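Local coordinates for protein FimX (Pseudomonas aeruginosa PAO1, PDB 3HV8) that belongs to the EAL-domain family of barrel-like proteins and holds the ligand C2E in a pocket formed by that domain, at residues V53-L58 and A68-A73; R85-N90 and L107-S112; E209-L214 and A237-A242. All coordinates share one frame; numbering follows the deposited sequence. Where two conformers were deposited one is given.

How the contacts relate
Three local contacts illustrate how a barrel-like EAL domain is tied together from the N terminus onward. Contact 1 closes first, bringing strand 49-58 against the start of helix 71-76 across a nine-residue connection. Contact 2 follows, closing a 16-residue connection as helix 80-96 packs on strand 105-110, the neighbour of strand 49-58 in the sheet; the two contacts touch through V53 and F108 and both reach C2E. Contact 3 closes 22 residues that include strand 224-227, joining helices 205-220 and 233-242 on the opposite side of the chain's centre, its centre about 30 Å from that of contact 2. The three lie in series, and none nests within or crosses another.

Contact 1 of 3, residues V53-L58 and A68-A73; sequences VLLRLL and AEFLHA. With C2E (9,9'-[(2R,3R,3aS,5S,7aR,9R,10R,10aS,12S,14aR)-3,5,10,12-tetrahydroxy-5,12-dioxidooctahydro-2H,7H-difuro[3,2-d:3',2'-j][1,3,7,9,2,8]tetraoxadiphosphacyclododecine-2,9-diyl]bis(2-amino-1,9-dihydro-6H-purin-6-one)), chain B.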
loop_
_atom_site.group_PDB
_atom_site.type_symbol
_atom_site.label_atom_id
_atom_site.label_comp_id
_atom_site.label_asym_id
_atom_site.label_seq_id
_atom_site.Cartn_x
_atom_site.Cartn_y
_atom_site.Cartn_z
ATOM N N VAL A 53 1.183 -2.855 5.315
ATOM C CA VAL A 53 1.514 -4.273 5.379
ATOM C C VAL A 53 2.489 -4.637 4.243
ATOM O O VAL A 53 2.270 -4.283 3.081
ATOM C CB VAL A 53 0.240 -5.123 5.255
ATOM C CG1 VAL A 53 0.571 -6.605 5.232
ATOM C CG2 VAL A 53 -0.732 -4.796 6.412
ATOM N N LEU A 54 3.577 -5.311 4.596
ATOM C CA LEU A 54 4.579 -5.756 3.629
ATOM C C LEU A 54 4.835 -7.239 3.808
ATOM O O LEU A 54 4.964 -7.728 4.939
ATOM C CB LEU A 54 5.880 -4.971 3.792
ATOM C CG LEU A 54 5.752 -3.465 3.540
ATOM C CD1 LEU A 54 6.946 -2.703 4.091
ATOM C CD2 LEU A 54 5.552 -3.157 2.063
ATOM N N LEU A 55 4.907 -7.958 2.698
ATOM C CA LEU A 55 4.966 -9.423 2.722
ATOM C C LEU A 55 6.382 -9.989 2.642
ATOM O O LEU A 55 7.194 -9.516 1.862
ATOM C CB LEU A 55 4.185 -9.972 1.532
ATOM C CG LEU A 55 4.147 -11.498 1.436
ATOM C CD1 LEU A 55 3.409 -12.087 2.631
ATOM C CD2 LEU A 55 3.485 -11.909 0.142
ATOM N N ARG A 56 6.676 -11.005 3.443
ATOM C CA ARG A 56 7.915 -11.752 3.276
ATOM C C ARG A 56 7.574 -13.228 3.156
ATOM O O ARG A 56 6.710 -13.733 3.867
ATOM C CB ARG A 56 8.849 -11.557 4.470
ATOM C CG ARG A 56 9.236 -10.117 4.749
ATOM C CD ARG A 56 10.118 -9.578 3.623
ATOM N NE ARG A 56 10.552 -8.202 3.855
ATOM C CZ ARG A 56 9.974 -7.131 3.315
ATOM N NH1 ARG A 56 8.911 -7.279 2.525
ATOM N NH2 ARG A 56 10.445 -5.915 3.586
ATOM N N LEU A 57 8.225 -13.918 2.232
ATOM C CA LEU A 57 8.136 -15.371 2.166
ATOM C C LEU A 57 9.113 -15.945 3.198
ATOM O O LEU A 57 10.185 -15.397 3.406
ATOM C CB LEU A 57 8.479 -15.845 0.755
ATOM C CG LEU A 57 8.840 -17.319 0.559
ATOM C CD1 LEU A 57 7.623 -18.202 0.747
ATOM C CD2 LEU A 57 9.435 -17.527 -0.846
ATOM N N LEU A 58 8.727 -17.026 3.872
ATOM C CA LEU A 58 9.662 -17.676 4.788
ATOM C C LEU A 58 10.157 -18.917 4.074
ATOM O O LEU A 58 9.365 -19.784 3.716
ATOM C CB LEU A 58 8.978 -18.024 6.114
ATOM C CG LEU A 58 8.447 -16.844 6.940
ATOM C CD1 LEU A 58 7.707 -17.396 8.159
ATOM C CD2 LEU A 58 9.544 -15.883 7.374
ATOM N N ALA A 68 10.678 -9.077 -4.185
ATOM C CA ALA A 68 11.464 -9.046 -5.413
ATOM C C ALA A 68 11.811 -10.444 -5.925
ATOM O O ALA A 68 11.875 -10.659 -7.135
ATOM C CB ALA A 68 12.738 -8.267 -5.178
ATOM N N GLU A 69 12.018 -11.389 -5.007
ATOM C CA GLU A 69 12.469 -12.732 -5.379
ATOM C C GLU A 69 11.359 -13.735 -5.689
ATOM O O GLU A 69 11.648 -14.865 -6.114
ATOM C CB GLU A 69 13.380 -13.296 -4.294
ATOM C CG GLU A 69 14.553 -12.394 -3.957
ATOM C CD GLU A 69 15.455 -12.968 -2.877
ATOM O OE1 GLU A 69 15.523 -14.209 -2.753
ATOM O OE2 GLU A 69 16.101 -12.178 -2.158
ATOM N N PHE A 70 10.097 -13.364 -5.497
ATOM C CA PHE A 70 9.025 -14.334 -5.734
ATOM C C PHE A 70 7.722 -13.825 -6.338
ATOM O O PHE A 70 7.006 -14.603 -6.941
ATOM C CB PHE A 70 8.722 -15.141 -4.451
ATOM C CG PHE A 70 8.064 -14.337 -3.360
ATOM C CD1 PHE A 70 6.691 -14.194 -3.318
ATOM C CD2 PHE A 70 8.834 -13.728 -2.369
ATOM C CE1 PHE A 70 6.085 -13.447 -2.303
ATOM C CE2 PHE A 70 8.237 -12.992 -1.350
ATOM C CZ PHE A 70 6.865 -12.849 -1.322
ATOM N N LEU A 71 7.379 -12.541 -6.174
ATOM C CA LEU A 71 6.075 -12.068 -6.660
ATOM C C LEU A 71 5.914 -12.172 -8.169
ATOM O O LEU A 71 4.836 -12.546 -8.668
ATOM C CB LEU A 71 5.770 -10.632 -6.198
ATOM C CG LEU A 71 5.316 -10.470 -4.751
ATOM C CD1 LEU A 71 4.981 -8.999 -4.510
ATOM C CD2 LEU A 71 4.105 -11.353 -4.477
ATOM N N HIS A 72 6.981 -11.866 -8.915
ATOM C CA HIS A 72 6.948 -11.981 -10.375
ATOM C C HIS A 72 6.660 -13.403 -10.844
ATOM O O HIS A 72 5.777 -13.629 -11.682
ATOM C CB HIS A 72 8.247 -11.439 -10.997
ATOM C CG HIS A 72 9.498 -12.028 -10.413
ATOM N ND1 HIS A 72 10.755 -11.559 -10.719
ATOM C CD2 HIS A 72 9.673 -13.035 -9.522
ATOM C CE1 HIS A 72 11.659 -12.270 -10.062
ATOM N NE2 HIS A 72 11.029 -13.169 -9.330
ATOM N N ALA A 73 7.395 -14.361 -10.281
ATOM C CA ALA A 73 7.258 -15.753 -10.662
ATOM C C ALA A 73 5.887 -16.253 -10.219
ATOM O O ALA A 73 5.222 -16.985 -10.926
ATOM C CB ALA A 73 8.381 -16.563 -10.022
HETATM P P1 C2E B . 6.695 -0.646 -2.562
HETATM O O2P C2E B . 5.742 0.599 -2.872
HETATM O O1P C2E B . 7.988 -0.351 -3.211
HETATM O "O5'" C2E B . 7.073 -0.823 -1.024
HETATM C "C5'" C2E B . 8.127 0.008 -0.499
HETATM C "C4'" C2E B . 9.506 -0.686 -0.467
HETATM O "O4'" C2E B . 10.460 0.214 0.145
HETATM C "C3'" C2E B . 9.359 -1.848 0.507
HETATM O "O3'" C2E B . 10.146 -2.956 0.044
HETATM C "C2'" C2E B . 9.851 -1.280 1.859
HETATM O "O2'" C2E B . 10.411 -2.256 2.716
HETATM C "C1'" C2E B . 10.927 -0.303 1.383
HETATM N N9 C2E B . 11.186 0.809 2.285
HETATM C C8 C2E B . 10.384 1.259 3.307
HETATM N N7 C2E B . 10.864 2.388 3.778
HETATM C C5 C2E B . 12.004 2.696 3.092
HETATM C C6 C2E B . 12.929 3.761 3.169
HETATM O O6 C2E B . 12.794 4.712 3.942
HETATM N N1 C2E B . 13.971 3.715 2.326
HETATM C C2 C2E B . 14.138 2.698 1.439
HETATM N N2 C2E B . 15.226 2.725 0.606
HETATM N N3 C2E B . 13.287 1.702 1.356
HETATM C C4 C2E B . 12.220 1.684 2.158
HETATM P P11 C2E B . 9.454 -4.408 0.083
HETATM O O21 C2E B . 10.526 -5.457 -0.394
HETATM O O11 C2E B . 8.850 -4.674 1.404
HETATM O O5A C2E B . 8.260 -4.303 -0.956
HETATM C C5A C2E B . 8.560 -4.053 -2.336
HETATM C C4A C2E B . 7.297 -4.156 -3.187
HETATM O O4A C2E B . 6.759 -5.483 -3.076
HETATM C C3A C2E B . 6.156 -3.234 -2.753
HETATM O O3A C2E B . 6.239 -1.942 -3.343
HETATM C C2A C2E B . 4.958 -3.951 -3.380
HETATM O O2A C2E B . 4.919 -3.712 -4.797
HETATM C C1A C2E B . 5.353 -5.422 -3.205
HETATM N N91 C2E B . 4.747 -5.928 -1.980
HETATM C C81 C2E B . 5.251 -5.919 -0.710
HETATM N N71 C2E B . 4.381 -6.477 0.086
HETATM C C51 C2E B . 3.316 -6.933 -0.640
HETATM C C61 C2E B . 2.123 -7.629 -0.357
HETATM O O61 C2E B . 1.752 -7.901 0.791
HETATM N N11 C2E B . 1.329 -7.903 -1.426
HETATM C C21 C2E B . 1.647 -7.542 -2.707
HETATM N N21 C2E B . 0.771 -7.819 -3.718
HETATM N N31 C2E B . 2.736 -6.873 -2.982
HETATM C C41 C2E B . 3.568 -6.587 -1.975
#
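The ring of F70 is met by two leucines of strand 49-58 in different ways. L57 places CB over one face, 4.0 Å from the F70 ring centroid and 27° off its normal, a CH-pi contact. L55 comes instead to the edge, where CD2 lies in the plane of the ring, 3.8 Å from F70 CZ. F70 occupies the N-cap position of helix 71-76. V20 and L24, from the helix 20-30 region, also touch this buried ring, while A27 packs on L57.

Strand 49-58 carries Glu-Val-Leu where the EAL signature has Glu-Ala-Leu, V53 and L54 being the last two residues of that triplet, and it is also a wall of the C2E pocket. The backbone N of L55 donates to N71 of C2E over 3.0 Å, nearly straight at 164°. L55 CB sits 3.3 Å from C2E O61, so one residue meets the base through both backbone and side chain. From the helix start, L71 brings CD1 to 3.4 Å from C2E N31.

R56 has its CB turned away from the F70 segment, and its chain bends at chi2 (-68°). The guanidinium thereby presents two nitrogens to a single phosphate oxygen: both R56 NH1 (2.8 Å) and NH2 (3.0 Å) hydrogen-bond to C2E O11, each bond well off straight, in a forked grip whose charges probably attract. NH1 has a second acceptor, L55 O at 2.9 Å; that donor stands above the carbonyl plane, yet L55 O lies close to the guanidinium plane. This second bond restrains the rotation of the group. Beyond it, R56 pairs through its backbone with R34, and the L55 side chain rests on I83 and V87.

Contact 2 of 3, residues R85-N90 and L107-S112; sequences RWVILN and LFVHLS. With C2E (9,9'-[(2R,3R,3aS,5S,7aR,9R,10R,10aS,12S,14aR)-3,5,10,12-tetrahydroxy-5,12-dioxidooctahydro-2H,7H-difuro[3,2-d:3',2'-j][1,3,7,9,2,8]tetraoxadiphosphacyclododecine-2,9-diyl]bis(2-amino-1,9-dihydro-6H-purin-6-one)), chain B.
A beta-alpha-beta crossover links strands 49-58 and 105-110 through helix 80-96, and in this crossover V87 and I88 press onto V109 and L111. Two side chains of the helix share one methyl of the strand. V109 CG1, anti to its own backbone N (chi1 175°), lies 3.8 Å from V87 CG1 and 4.0 Å from I88 CG1. V87 and V109 lie alongside each other, pointing opposite ways, while the I88 chain runs across V109 nearly perpendicularly. Farther along, I88 extends its chain so that CD1 comes within 3.8 Å of L111 CD2, again roughly perpendicular. W124 and L125 of helix 121-132 back I88 from outside.

In the mostly parallel, TIM-like barrel of the EAL fold, where strand 33-42 runs antiparallel to its neighbours, the C-terminal ends of the strands and the turns after them commonly form the binding site, and here the residues following V109 reach the ligand C2E. The H110 ring lies with one face under the sugar: C2E C2A stands 3.7 Å above its plane, over the centre. H110 CB meets the base, 3.4 Å from C2E C21. V87 contributes from the helix side, its CG2 being 3.7 Å from C2E O61.

H110 NE2 makes a weak hydrogen bond to E52 OE2, which probably limits the turning of the ring. S112 is the N-cap of helix 113-116, and its OG makes a weak bond to S115 N. The same OG is hydrogen-bonded to D84 OD2, while D84 OD1 is hydrogen-bonded to C2E.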
loop_
_atom_site.group_PDB
_atom_site.type_symbol
_atom_site.label_atom_id
_atom_site.label_comp_id
_atom_site.label_asym_id
_atom_site.label_seq_id
_atom_site.Cartn_x
_atom_site.Cartn_y
_atom_site.Cartn_z
ATOM N N ARG A 85 -4.897 -13.091 -1.377
ATOM C CA ARG A 85 -5.937 -13.508 -0.436
ATOM C C ARG A 85 -5.325 -13.880 0.913
ATOM O O ARG A 85 -5.916 -13.587 1.952
ATOM C CB ARG A 85 -6.747 -14.699 -0.966
ATOM C CG ARG A 85 -7.388 -14.508 -2.347
ATOM C CD ARG A 85 -8.542 -13.524 -2.376
ATOM N NE ARG A 85 -9.187 -13.472 -3.699
ATOM C CZ ARG A 85 -10.228 -14.222 -4.064
ATOM N NH1 ARG A 85 -10.742 -14.106 -5.287
ATOM N NH2 ARG A 85 -10.762 -15.091 -3.211
ATOM N N TRP A 86 -4.148 -14.513 0.908
ATOM C CA TRP A 86 -3.463 -14.863 2.159
ATOM C C TRP A 86 -3.142 -13.583 2.937
ATOM O O TRP A 86 -3.379 -13.491 4.143
ATOM C CB TRP A 86 -2.170 -15.659 1.880
ATOM C CG TRP A 86 -1.562 -16.231 3.115
ATOM C CD1 TRP A 86 -1.748 -17.508 3.601
ATOM C CD2 TRP A 86 -0.687 -15.578 4.041
ATOM N NE1 TRP A 86 -1.048 -17.671 4.761
ATOM C CE2 TRP A 86 -0.398 -16.506 5.071
ATOM C CE3 TRP A 86 -0.134 -14.292 4.119
ATOM C CZ2 TRP A 86 0.433 -16.196 6.153
ATOM C CZ3 TRP A 86 0.691 -13.983 5.195
ATOM C CH2 TRP A 86 0.961 -14.932 6.203
ATOM N N VAL A 87 -2.617 -12.579 2.242
ATOM C CA VAL A 87 -2.258 -11.337 2.897
ATOM C C VAL A 87 -3.483 -10.641 3.456
ATOM O O VAL A 87 -3.479 -10.200 4.600
ATOM C CB VAL A 87 -1.521 -10.394 1.927
ATOM C CG1 VAL A 87 -1.358 -9.001 2.557
ATOM C CG2 VAL A 87 -0.153 -10.986 1.517
ATOM N N ILE A 88 -4.536 -10.559 2.643
ATOM C CA ILE A 88 -5.755 -9.870 3.046
ATOM C C ILE A 88 -6.416 -10.601 4.206
ATOM O O ILE A 88 -6.834 -9.980 5.172
ATOM C CB ILE A 88 -6.742 -9.750 1.885
ATOM C CG1 ILE A 88 -6.142 -8.871 0.772
ATOM C CG2 ILE A 88 -8.084 -9.172 2.355
ATOM C CD1 ILE A 88 -6.881 -8.990 -0.555
ATOM N N LEU A 89 -6.510 -11.920 4.116
ATOM C CA LEU A 89 -7.143 -12.689 5.183
ATOM C C LEU A 89 -6.434 -12.467 6.511
ATOM O O LEU A 89 -7.065 -12.271 7.567
ATOM C CB LEU A 89 -7.132 -14.171 4.818
ATOM C CG LEU A 89 -7.934 -15.059 5.746
ATOM C CD1 LEU A 89 -9.412 -14.749 5.547
ATOM C CD2 LEU A 89 -7.633 -16.519 5.453
ATOM N N ASN A 90 -5.111 -12.488 6.477
ATOM C CA ASN A 90 -4.324 -12.317 7.682
ATOM C C ASN A 90 -4.290 -10.884 8.182
ATOM O O ASN A 90 -4.252 -10.637 9.380
ATOM C CB ASN A 90 -2.938 -12.911 7.493
ATOM C CG ASN A 90 -2.971 -14.408 7.570
ATOM O OD1 ASN A 90 -2.944 -15.110 6.547
ATOM N ND2 ASN A 90 -3.123 -14.913 8.782
ATOM N N LEU A 107 -4.970 -0.463 8.071
ATOM C CA LEU A 107 -3.894 -1.144 7.338
ATOM C C LEU A 107 -3.969 -0.856 5.850
ATOM O O LEU A 107 -5.049 -0.925 5.255
ATOM C CB LEU A 107 -3.950 -2.653 7.553
ATOM C CG LEU A 107 -3.678 -3.161 8.969
ATOM C CD1 LEU A 107 -3.707 -4.689 8.972
ATOM C CD2 LEU A 107 -2.326 -2.627 9.489
ATOM N N PHE A 108 -2.814 -0.537 5.272
ATOM C CA PHE A 108 -2.649 -0.349 3.833
ATOM C C PHE A 108 -2.121 -1.646 3.249
ATOM O O PHE A 108 -1.038 -2.118 3.646
ATOM C CB PHE A 108 -1.655 0.789 3.557
ATOM C CG PHE A 108 -2.202 2.168 3.847
ATOM C CD1 PHE A 108 -2.427 3.061 2.801
ATOM C CD2 PHE A 108 -2.476 2.571 5.139
ATOM C CE1 PHE A 108 -2.924 4.335 3.048
ATOM C CE2 PHE A 108 -2.979 3.840 5.392
ATOM C CZ PHE A 108 -3.199 4.724 4.337
ATOM N N VAL A 109 -2.890 -2.249 2.341
ATOM C CA VAL A 109 -2.593 -3.586 1.845
ATOM C C VAL A 109 -2.448 -3.556 0.335
ATOM O O VAL A 109 -3.340 -3.076 -0.374
ATOM C CB VAL A 109 -3.725 -4.567 2.239
ATOM C CG1 VAL A 109 -3.501 -5.950 1.616
ATOM C CG2 VAL A 109 -3.858 -4.648 3.754
ATOM N N HIS A 110 -1.335 -4.074 -0.170
ATOM C CA HIS A 110 -1.068 -4.114 -1.600
ATOM C C HIS A 110 -1.955 -5.108 -2.336
ATOM O O HIS A 110 -2.301 -6.175 -1.798
ATOM C CB HIS A 110 0.382 -4.532 -1.842
ATOM C CG HIS A 110 1.391 -3.493 -1.478
ATOM N ND1 HIS A 110 1.630 -2.381 -2.262
ATOM C CD2 HIS A 110 2.241 -3.404 -0.430
ATOM C CE1 HIS A 110 2.585 -1.657 -1.707
ATOM N NE2 HIS A 110 2.969 -2.252 -0.592
ATOM N N LEU A 111 -2.309 -4.759 -3.573
ATOM C CA LEU A 111 -2.932 -5.698 -4.503
ATOM C C LEU A 111 -2.055 -5.859 -5.738
ATOM O O LEU A 111 -1.601 -4.862 -6.328
ATOM C CB LEU A 111 -4.312 -5.202 -4.931
ATOM C CG LEU A 111 -5.355 -5.167 -3.824
ATOM C CD1 LEU A 111 -6.661 -4.607 -4.399
ATOM C CD2 LEU A 111 -5.576 -6.548 -3.174
ATOM N N SER A 112 -1.832 -7.096 -6.162
ATOM C CA SER A 112 -1.158 -7.334 -7.438
ATOM C C SER A 112 -2.105 -7.067 -8.610
ATOM O O SER A 112 -3.325 -6.992 -8.439
ATOM C CB SER A 112 -0.664 -8.785 -7.525
ATOM O OG SER A 112 -1.764 -9.666 -7.652
HETATM P P1 C2E B . 6.695 -0.646 -2.562
HETATM O O2P C2E B . 5.742 0.599 -2.872
HETATM O O1P C2E B . 7.988 -0.351 -3.211
HETATM O "O5'" C2E B . 7.073 -0.823 -1.024
HETATM C "C5'" C2E B . 8.127 0.008 -0.499
HETATM C "C4'" C2E B . 9.506 -0.686 -0.467
HETATM O "O4'" C2E B . 10.460 0.214 0.145
HETATM C "C3'" C2E B . 9.359 -1.848 0.507
HETATM O "O3'" C2E B . 10.146 -2.956 0.044
HETATM C "C2'" C2E B . 9.851 -1.280 1.859
HETATM O "O2'" C2E B . 10.411 -2.256 2.716
HETATM C "C1'" C2E B . 10.927 -0.303 1.383
HETATM N N9 C2E B . 11.186 0.809 2.285
HETATM C C8 C2E B . 10.384 1.259 3.307
HETATM N N7 C2E B . 10.864 2.388 3.778
HETATM C C5 C2E B . 12.004 2.696 3.092
HETATM C C6 C2E B . 12.929 3.761 3.169
HETATM O O6 C2E B . 12.794 4.712 3.942
HETATM N N1 C2E B . 13.971 3.715 2.326
HETATM C C2 C2E B . 14.138 2.698 1.439
HETATM N N2 C2E B . 15.226 2.725 0.606
HETATM N N3 C2E B . 13.287 1.702 1.356
HETATM C C4 C2E B . 12.220 1.684 2.158
HETATM P P11 C2E B . 9.454 -4.408 0.083
HETATM O O21 C2E B . 10.526 -5.457 -0.394
HETATM O O11 C2E B . 8.850 -4.674 1.404
HETATM O O5A C2E B . 8.260 -4.303 -0.956
HETATM C C5A C2E B . 8.560 -4.053 -2.336
HETATM C C4A C2E B . 7.297 -4.156 -3.187
HETATM O O4A C2E B . 6.759 -5.483 -3.076
HETATM C C3A C2E B . 6.156 -3.234 -2.753
HETATM O O3A C2E B . 6.239 -1.942 -3.343
HETATM C C2A C2E B . 4.958 -3.951 -3.380
HETATM O O2A C2E B . 4.919 -3.712 -4.797
HETATM C C1A C2E B . 5.353 -5.422 -3.205
HETATM N N91 C2E B . 4.747 -5.928 -1.980
HETATM C C81 C2E B . 5.251 -5.919 -0.710
HETATM N N71 C2E B . 4.381 -6.477 0.086
HETATM C C51 C2E B . 3.316 -6.933 -0.640
HETATM C C61 C2E B . 2.123 -7.629 -0.357
HETATM O O61 C2E B . 1.752 -7.901 0.791
HETATM N N11 C2E B . 1.329 -7.903 -1.426
HETATM C C21 C2E B . 1.647 -7.542 -2.707
HETATM N N21 C2E B . 0.771 -7.819 -3.718
HETATM N N31 C2E B . 2.736 -6.873 -2.982
HETATM C C41 C2E B . 3.568 -6.587 -1.975
#

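Contact 3 of 3, residues E209-L214 and A237-A242; sequences EILKGL and ATLWQA
L211 and K212 meet L239 and A242 without any ring between them: the W240 indole, modelled in two conformers, lies well clear of helix 205-220 and in one of them makes a cation-pi contact with R44, whose NH1 also bonds W240 O. The motif is a pair of neighbouring helices, 205-220 and 233-242, packed side by side on the outside of the EAL barrel.

The inner layer is apolar. In one of the two L211 conformers, CD2 meets L239 CD2 at 3.6 Å, the two side chains crossing at about a right angle. L211 reaches inward with CG anti to the backbone N (chi1 175°), where I194 and L202 also touch it.

Nearer the solvent, the small A242 permits close approach: the CA atoms of K212 and A242 are 5.3 Å apart, and K212 CG lies 3.7 Å from A242 CB. Two waters bridge the helices here. One donates to both K212 O, at 2.8 Å, and A242 O, at 2.7 Å. The bends of the lysine chain at chi3 (-102°) and chi4 bring NZ to the other, which accepts from K212 NZ at 2.8 Å and donates to T238 O at 2.9 Å.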
loop_
_atom_site.group_PDB
_atom_site.type_symbol
_atom_site.label_atom_id
_atom_site.label_comp_id
_atom_site.label_asym_id
_atom_site.label_seq_id
_atom_site.Cartn_x
_atom_site.Cartn_y
_atom_site.Cartn_z
ATOM N N GLU A 209 10.938 22.132 -5.813
ATOM C CA GLU A 209 9.798 22.732 -6.504
ATOM C C GLU A 209 8.893 21.670 -7.117
ATOM O O GLU A 209 7.675 21.771 -7.037
ATOM C CB GLU A 209 10.255 23.699 -7.603
ATOM C CG GLU A 209 10.935 24.958 -7.087
ATOM C CD GLU A 209 11.426 25.861 -8.210
ATOM O OE1 GLU A 209 11.920 26.968 -7.910
ATOM O OE2 GLU A 209 11.318 25.465 -9.393
ATOM N N ILE A 210 9.495 20.665 -7.746
ATOM C CA ILE A 210 8.732 19.565 -8.326
ATOM C C ILE A 210 7.909 18.855 -7.254
ATOM O O ILE A 210 6.730 18.577 -7.455
ATOM C CB ILE A 210 9.641 18.560 -9.061
ATOM C CG1 ILE A 210 10.115 19.165 -10.389
ATOM C CG2 ILE A 210 8.897 17.242 -9.302
ATOM C CD1 ILE A 210 11.088 18.291 -11.154
ATOM N N LEU A 211 8.531 18.577 -6.114
ATOM C CA LEU A 211 7.853 17.889 -5.017
ATOM C C LEU A 211 6.715 18.739 -4.456
ATOM O O LEU A 211 5.601 18.249 -4.231
ATOM C CB LEU A 211 8.854 17.556 -3.913
ATOM C CG LEU A 211 8.326 16.945 -2.615
ATOM C CD1 LEU A 211 7.651 15.608 -2.878
ATOM C CD2 LEU A 211 9.477 16.781 -1.631
ATOM N N LYS A 212 6.996 20.020 -4.230
ATOM C CA LYS A 212 5.986 20.939 -3.725
ATOM C C LYS A 212 4.793 21.057 -4.669
ATOM O O LYS A 212 3.644 21.034 -4.223
ATOM C CB LYS A 212 6.602 22.320 -3.468
ATOM C CG LYS A 212 7.347 22.409 -2.153
ATOM C CD LYS A 212 7.736 23.849 -1.836
ATOM C CE LYS A 212 9.202 24.112 -2.131
ATOM N NZ LYS A 212 10.080 23.478 -1.107
ATOM N N GLY A 213 5.057 21.174 -5.968
ATOM C CA GLY A 213 3.984 21.277 -6.949
ATOM C C GLY A 213 3.109 20.035 -7.025
ATOM O O GLY A 213 1.893 20.109 -7.208
ATOM N N LEU A 214 3.742 18.877 -6.888
ATOM C CA LEU A 214 3.031 17.607 -6.940
ATOM C C LEU A 214 2.070 17.499 -5.761
ATOM O O LEU A 214 0.880 17.195 -5.934
ATOM C CB LEU A 214 4.045 16.474 -6.910
ATOM C CG LEU A 214 3.522 15.060 -7.046
ATOM C CD1 LEU A 214 2.774 14.927 -8.359
ATOM C CD2 LEU A 214 4.685 14.083 -6.995
ATOM N N ALA A 237 11.608 17.489 7.389
ATOM C CA ALA A 237 11.255 18.904 7.510
ATOM C C ALA A 237 10.777 19.545 6.210
ATOM O O ALA A 237 9.847 20.358 6.221
ATOM C CB ALA A 237 12.439 19.681 8.083
ATOM N N THR A 238 11.403 19.182 5.091
ATOM C CA THR A 238 11.004 19.687 3.785
ATOM C C THR A 238 9.577 19.267 3.456
ATOM O O THR A 238 8.781 20.061 2.950
ATOM C CB THR A 238 11.936 19.182 2.665
ATOM O OG1 THR A 238 13.268 19.659 2.896
ATOM C CG2 THR A 238 11.457 19.661 1.299
ATOM N N LEU A 239 9.267 18.008 3.754
ATOM C CA LEU A 239 7.953 17.451 3.458
ATOM C C LEU A 239 6.899 18.095 4.326
ATOM O O LEU A 239 5.792 18.381 3.885
ATOM C CB LEU A 239 7.947 15.943 3.683
ATOM C CG LEU A 239 8.707 15.193 2.603
ATOM C CD1 LEU A 239 8.951 13.733 2.988
ATOM C CD2 LEU A 239 7.971 15.329 1.271
ATOM N N TRP A 240 7.255 18.349 5.580
ATOM C CA TRP A 240 6.342 18.999 6.503
ATOM C C TRP A 240 6.014 20.417 6.021
ATOM O O TRP A 240 4.857 20.846 6.070
ATOM C CB TRP A 240 6.951 19.008 7.914
ATOM C CG TRP A 240 5.943 19.118 9.021
ATOM C CD1 TRP A 240 5.483 18.108 9.814
ATOM C CD2 TRP A 240 5.282 20.309 9.461
ATOM N NE1 TRP A 240 4.574 18.596 10.722
ATOM C CE2 TRP A 240 4.430 19.944 10.526
ATOM C CE3 TRP A 240 5.333 21.647 9.067
ATOM C CZ2 TRP A 240 3.636 20.869 11.195
ATOM C CZ3 TRP A 240 4.539 22.564 9.730
ATOM C CH2 TRP A 240 3.700 22.171 10.781
ATOM N N GLN A 241 7.022 21.137 5.532
ATOM C CA GLN A 241 6.804 22.483 5.015
ATOM C C GLN A 241 6.094 22.482 3.665
ATOM O O GLN A 241 5.367 23.422 3.340
ATOM C CB GLN A 241 8.130 23.234 4.937
ATOM C CG GLN A 241 8.792 23.346 6.291
ATOM C CD GLN A 241 7.984 24.178 7.278
ATOM O OE1 GLN A 241 7.967 23.898 8.478
ATOM N NE2 GLN A 241 7.322 25.213 6.779
ATOM N N ALA A 242 6.294 21.417 2.890
ATOM C CA ALA A 242 5.623 21.272 1.600
ATOM C C ALA A 242 4.145 20.897 1.766
ATOM O O ALA A 242 3.369 20.956 0.809
ATOM C CB ALA A 242 6.350 20.259 0.728
HETATM O O HOH W 1 2.965 21.974 -1.629
HETATM O O HOH W 2 9.367 22.393 1.418
#